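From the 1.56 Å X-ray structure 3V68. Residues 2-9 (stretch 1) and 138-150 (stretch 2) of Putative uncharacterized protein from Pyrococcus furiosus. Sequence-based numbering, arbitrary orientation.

Stretch 1 (2-9) IERILEFT
Stretch 2, residues 138-150: NFTARYGSWIVVK

Antiparallel sheets are built by repetition of a two-residue unit, and this pairing from a Pyrococcus furiosus protein shows how side chains follow from that repeat. Residues 5-9 form one strand; residues 138-143 form a second, which turns through a type II' bend from Tyr143 to Trp146 into a third, 146-150. Gly144 takes phi/psi of 61/-130°, a positive phi that favours glycine, and Ser145 follows at -87/-3°. Hairpin bonds such as Ala141 N to Val148 O (2.8 Å) place strand 138-143 between its two neighbours.

Strands 5-9 and 138-143 run at 164°, with their axes approaching to 4.5 Å. Their phi values lie between -115 and -163° and their psi values between 104 and 151°. Ile5 faces Arg142, Glu7 faces Thr140 and Thr9 faces Asn138 as hydrogen-bonded pairs, with CA atoms 5.1, 5.4 and 5.1 Å apart. Each forms a two-bond ring: Ile5 N to Arg142 O is 3.0 Å and Arg142 N to Ile5 O 2.7 Å; Glu7 N to Thr140 O is 2.9 Å and Thr140 N to Glu7 O 3.0 Å; Thr9 N to Asn138 O is 2.9 Å and Asn138 N to Thr9 O 2.8 Å. Between them lie the non-hydrogen-bonded pairs Leu6-Ala141 and Phe8-Phe139, with CA separations of 4.5 and 4.6 Å.

Alternation sends Leu6, Phe8, Phe139 and Ala141 to one apolar face. Leu6 (chi1 t, chi2 p) brings CD1 to 3.6 Å from Ala141 CB, beside the methyl, and 4.1 Å from Trp146 CZ3. Phe8 and Phe139 are both t; CD1 of Phe8 meets CB of Phe139 at 4.2 Å, an edge contact rather than a stack.

The other face is mixed. Glu7 (chi1 p, chi2 t) reaches diagonally past its partner, so that Asn138 ND2 donates to Glu7 OE1 at 2.8 Å; Asn138 (t) in turn accepts from Thr140 OG1 (m) through OD1 at 2.7 Å. The amide thus uses both ends. Ile5 (t, t) lays CG2 3.7 Å from Thr140 CG2, and Ile2 (p, t) extends the greasy patch, its CG1 3.7 Å from Ile147 CD1.

Near the turn, Arg4 (t, t, m) places its guanidinium with one face over Tyr143, NE lying 3.4 Å from CE1. A water accepts from Arg4 NE and Gly144 N, each 3.2 Å from its oxygen, linking loop to turn. Glu3 OE1 and Arg142 NH1, 4.3 Å apart, attract only as charges.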

# COMPACT_ATOMS: atom_id res chain seq x y z
N ILE A 2 -24.69 -8.71 -7.73
CA ILE A 2 -25.10 -8.71 -6.29
C ILE A 2 -25.60 -7.33 -5.88
O ILE A 2 -25.28 -6.33 -6.52
CB ILE A 2 -23.96 -9.20 -5.36
CG1 ILE A 2 -22.71 -8.31 -5.50
CG2 ILE A 2 -23.63 -10.67 -5.62
CD1 ILE A 2 -21.62 -8.57 -4.47
N GLU A 3 -26.40 -7.28 -4.81
CA GLU A 3 -26.95 -6.01 -4.34
C GLU A 3 -25.92 -5.19 -3.56
O GLU A 3 -24.84 -5.69 -3.22
CB GLU A 3 -28.22 -6.22 -3.50
CG GLU A 3 -29.41 -6.82 -4.27
CD GLU A 3 -29.81 -6.03 -5.52
OE1 GLU A 3 -29.73 -4.78 -5.51
OE2 GLU A 3 -30.20 -6.67 -6.52
N ARG A 4 -26.26 -3.93 -3.29
CA ARG A 4 -25.38 -2.98 -2.61
C ARG A 4 -24.74 -3.54 -1.35
O ARG A 4 -25.43 -4.04 -0.45
CB ARG A 4 -26.12 -1.69 -2.29
CG ARG A 4 -25.29 -0.65 -1.56
CD ARG A 4 -26.09 0.61 -1.32
NE ARG A 4 -26.33 1.33 -2.57
CZ ARG A 4 -27.03 2.45 -2.67
NH1 ARG A 4 -27.59 3.01 -1.60
NH2 ARG A 4 -27.18 3.02 -3.86
N ILE A 5 -23.42 -3.44 -1.28
CA ILE A 5 -22.64 -3.97 -0.17
C ILE A 5 -21.25 -3.33 -0.19
O ILE A 5 -20.70 -3.05 -1.26
CB ILE A 5 -22.54 -5.52 -0.24
CG1 ILE A 5 -21.93 -6.09 1.05
CG2 ILE A 5 -21.77 -5.97 -1.49
CD1 ILE A 5 -22.01 -7.61 1.17
N LEU A 6 -20.70 -3.09 0.99
CA LEU A 6 -19.32 -2.64 1.09
C LEU A 6 -18.76 -3.19 2.38
O LEU A 6 -19.09 -2.70 3.46
CB LEU A 6 -19.24 -1.11 1.07
CG LEU A 6 -17.87 -0.46 0.92
CD1 LEU A 6 -17.07 -1.08 -0.22
CD2 LEU A 6 -18.02 1.03 0.72
N GLU A 7 -17.94 -4.23 2.28
CA GLU A 7 -17.46 -4.92 3.46
C GLU A 7 -16.05 -5.47 3.31
O GLU A 7 -15.61 -5.83 2.21
CB GLU A 7 -18.41 -6.03 3.89
CG GLU A 7 -18.57 -7.17 2.91
CD GLU A 7 -19.31 -8.36 3.50
OE1 GLU A 7 -18.85 -9.50 3.31
OE2 GLU A 7 -20.36 -8.15 4.16
N PHE A 8 -15.35 -5.50 4.44
CA PHE A 8 -14.06 -6.16 4.56
C PHE A 8 -14.05 -6.99 5.83
O PHE A 8 -14.32 -6.48 6.91
CB PHE A 8 -12.92 -5.14 4.59
CG PHE A 8 -11.57 -5.77 4.82
CD1 PHE A 8 -10.93 -6.44 3.79
CD2 PHE A 8 -10.97 -5.73 6.08
CE1 PHE A 8 -9.69 -7.05 3.99
CE2 PHE A 8 -9.73 -6.33 6.29
CZ PHE A 8 -9.09 -6.99 5.25
N THR A 9 -13.73 -8.28 5.69
CA THR A 9 -13.45 -9.11 6.86
C THR A 9 -12.19 -9.92 6.61
O THR A 9 -11.85 -10.24 5.47
CB THR A 9 -14.62 -10.06 7.27
OG1 THR A 9 -14.82 -11.06 6.26
CG2 THR A 9 -15.92 -9.29 7.50
N ASN A 138 -11.70 -11.28 2.86
CA ASN A 138 -12.90 -10.93 2.09
C ASN A 138 -13.08 -9.42 1.91
O ASN A 138 -13.39 -8.71 2.88
CB ASN A 138 -14.14 -11.56 2.73
CG ASN A 138 -15.44 -10.96 2.22
OD1 ASN A 138 -15.60 -10.71 1.02
ND2 ASN A 138 -16.38 -10.73 3.13
N PHE A 139 -12.88 -8.94 0.69
CA PHE A 139 -13.27 -7.59 0.30
C PHE A 139 -14.37 -7.69 -0.75
O PHE A 139 -14.14 -8.19 -1.85
CB PHE A 139 -12.09 -6.79 -0.26
CG PHE A 139 -12.44 -5.37 -0.66
CD1 PHE A 139 -12.33 -4.34 0.26
CD2 PHE A 139 -12.89 -5.07 -1.95
CE1 PHE A 139 -12.65 -3.03 -0.08
CE2 PHE A 139 -13.22 -3.76 -2.31
CZ PHE A 139 -13.10 -2.74 -1.37
N THR A 140 -15.56 -7.21 -0.41
CA THR A 140 -16.69 -7.27 -1.32
C THR A 140 -17.31 -5.89 -1.43
O THR A 140 -17.65 -5.27 -0.42
CB THR A 140 -17.74 -8.31 -0.85
OG1 THR A 140 -17.16 -9.61 -0.86
CG2 THR A 140 -18.96 -8.31 -1.77
N ALA A 141 -17.42 -5.40 -2.66
CA ALA A 141 -17.98 -4.09 -2.93
C ALA A 141 -18.94 -4.13 -4.09
O ALA A 141 -18.60 -4.63 -5.17
CB ALA A 141 -16.86 -3.08 -3.21
N ARG A 142 -20.15 -3.64 -3.87
CA ARG A 142 -21.06 -3.31 -4.96
C ARG A 142 -21.77 -2.00 -4.65
O ARG A 142 -22.50 -1.89 -3.66
CB ARG A 142 -22.07 -4.43 -5.22
CG ARG A 142 -22.75 -4.33 -6.59
CD ARG A 142 -23.98 -3.41 -6.57
NE ARG A 142 -24.42 -3.05 -7.92
CZ ARG A 142 -25.63 -2.59 -8.22
NH1 ARG A 142 -26.55 -2.42 -7.27
NH2 ARG A 142 -25.93 -2.29 -9.48
N TYR A 143 -21.54 -1.01 -5.50
CA TYR A 143 -22.15 0.31 -5.34
C TYR A 143 -22.26 0.96 -6.71
O TYR A 143 -21.25 1.24 -7.36
CB TYR A 143 -21.33 1.18 -4.38
CG TYR A 143 -22.04 2.45 -3.98
CD1 TYR A 143 -23.17 2.41 -3.16
CD2 TYR A 143 -21.58 3.69 -4.41
CE1 TYR A 143 -23.83 3.58 -2.79
CE2 TYR A 143 -22.24 4.87 -4.04
CZ TYR A 143 -23.36 4.80 -3.23
OH TYR A 143 -24.02 5.94 -2.85
N GLY A 144 -23.49 1.21 -7.14
CA GLY A 144 -23.75 1.68 -8.49
C GLY A 144 -23.25 0.65 -9.49
O GLY A 144 -23.53 -0.54 -9.36
N SER A 145 -22.48 1.11 -10.47
CA SER A 145 -21.91 0.23 -11.48
C SER A 145 -20.57 -0.37 -11.03
O SER A 145 -19.99 -1.19 -11.75
CB SER A 145 -21.75 0.96 -12.81
OG SER A 145 -20.90 2.09 -12.68
N TRP A 146 -20.10 0.03 -9.85
CA TRP A 146 -18.82 -0.43 -9.32
C TRP A 146 -18.96 -1.72 -8.52
O TRP A 146 -19.63 -1.75 -7.49
CB TRP A 146 -18.17 0.67 -8.46
CG TRP A 146 -16.89 0.28 -7.77
CD1 TRP A 146 -15.75 -0.17 -8.37
CD2 TRP A 146 -16.62 0.31 -6.36
NE1 TRP A 146 -14.78 -0.42 -7.42
CE2 TRP A 146 -15.30 -0.14 -6.18
CE3 TRP A 146 -17.38 0.67 -5.24
CZ2 TRP A 146 -14.71 -0.23 -4.91
CZ3 TRP A 146 -16.79 0.58 -3.98
CH2 TRP A 146 -15.47 0.13 -3.83
N ILE A 147 -18.31 -2.78 -9.00
CA ILE A 147 -18.29 -4.06 -8.30
C ILE A 147 -16.88 -4.64 -8.24
O ILE A 147 -16.20 -4.76 -9.26
CB ILE A 147 -19.29 -5.09 -8.92
CG1 ILE A 147 -19.22 -6.42 -8.15
CG2 ILE A 147 -19.02 -5.30 -10.41
CD1 ILE A 147 -20.48 -7.26 -8.27
N VAL A 148 -16.45 -4.99 -7.03
CA VAL A 148 -15.17 -5.65 -6.79
C VAL A 148 -15.37 -6.77 -5.78
O VAL A 148 -15.94 -6.57 -4.70
CB VAL A 148 -14.08 -4.66 -6.26
CG1 VAL A 148 -12.84 -5.42 -5.79
CG2 VAL A 148 -13.70 -3.65 -7.32
N VAL A 149 -14.92 -7.96 -6.14
CA VAL A 149 -14.93 -9.08 -5.21
C VAL A 149 -13.52 -9.66 -5.18
O VAL A 149 -13.05 -10.23 -6.17
CB VAL A 149 -15.97 -10.15 -5.61
CG1 VAL A 149 -15.85 -11.37 -4.72
CG2 VAL A 149 -17.38 -9.57 -5.53
N LYS A 150 -12.85 -9.48 -4.05
CA LYS A 150 -11.49 -9.97 -3.87
C LYS A 150 -11.44 -10.75 -2.57
O LYS A 150 -11.33 -10.18 -1.48
CB LYS A 150 -10.48 -8.82 -3.91
CG LYS A 150 -10.29 -8.23 -5.30
CD LYS A 150 -9.35 -7.03 -5.34
CE LYS A 150 -9.17 -6.55 -6.78
NZ LYS A 150 -8.17 -5.45 -6.92
O HOH W 1 -25.96 0.09 -5.53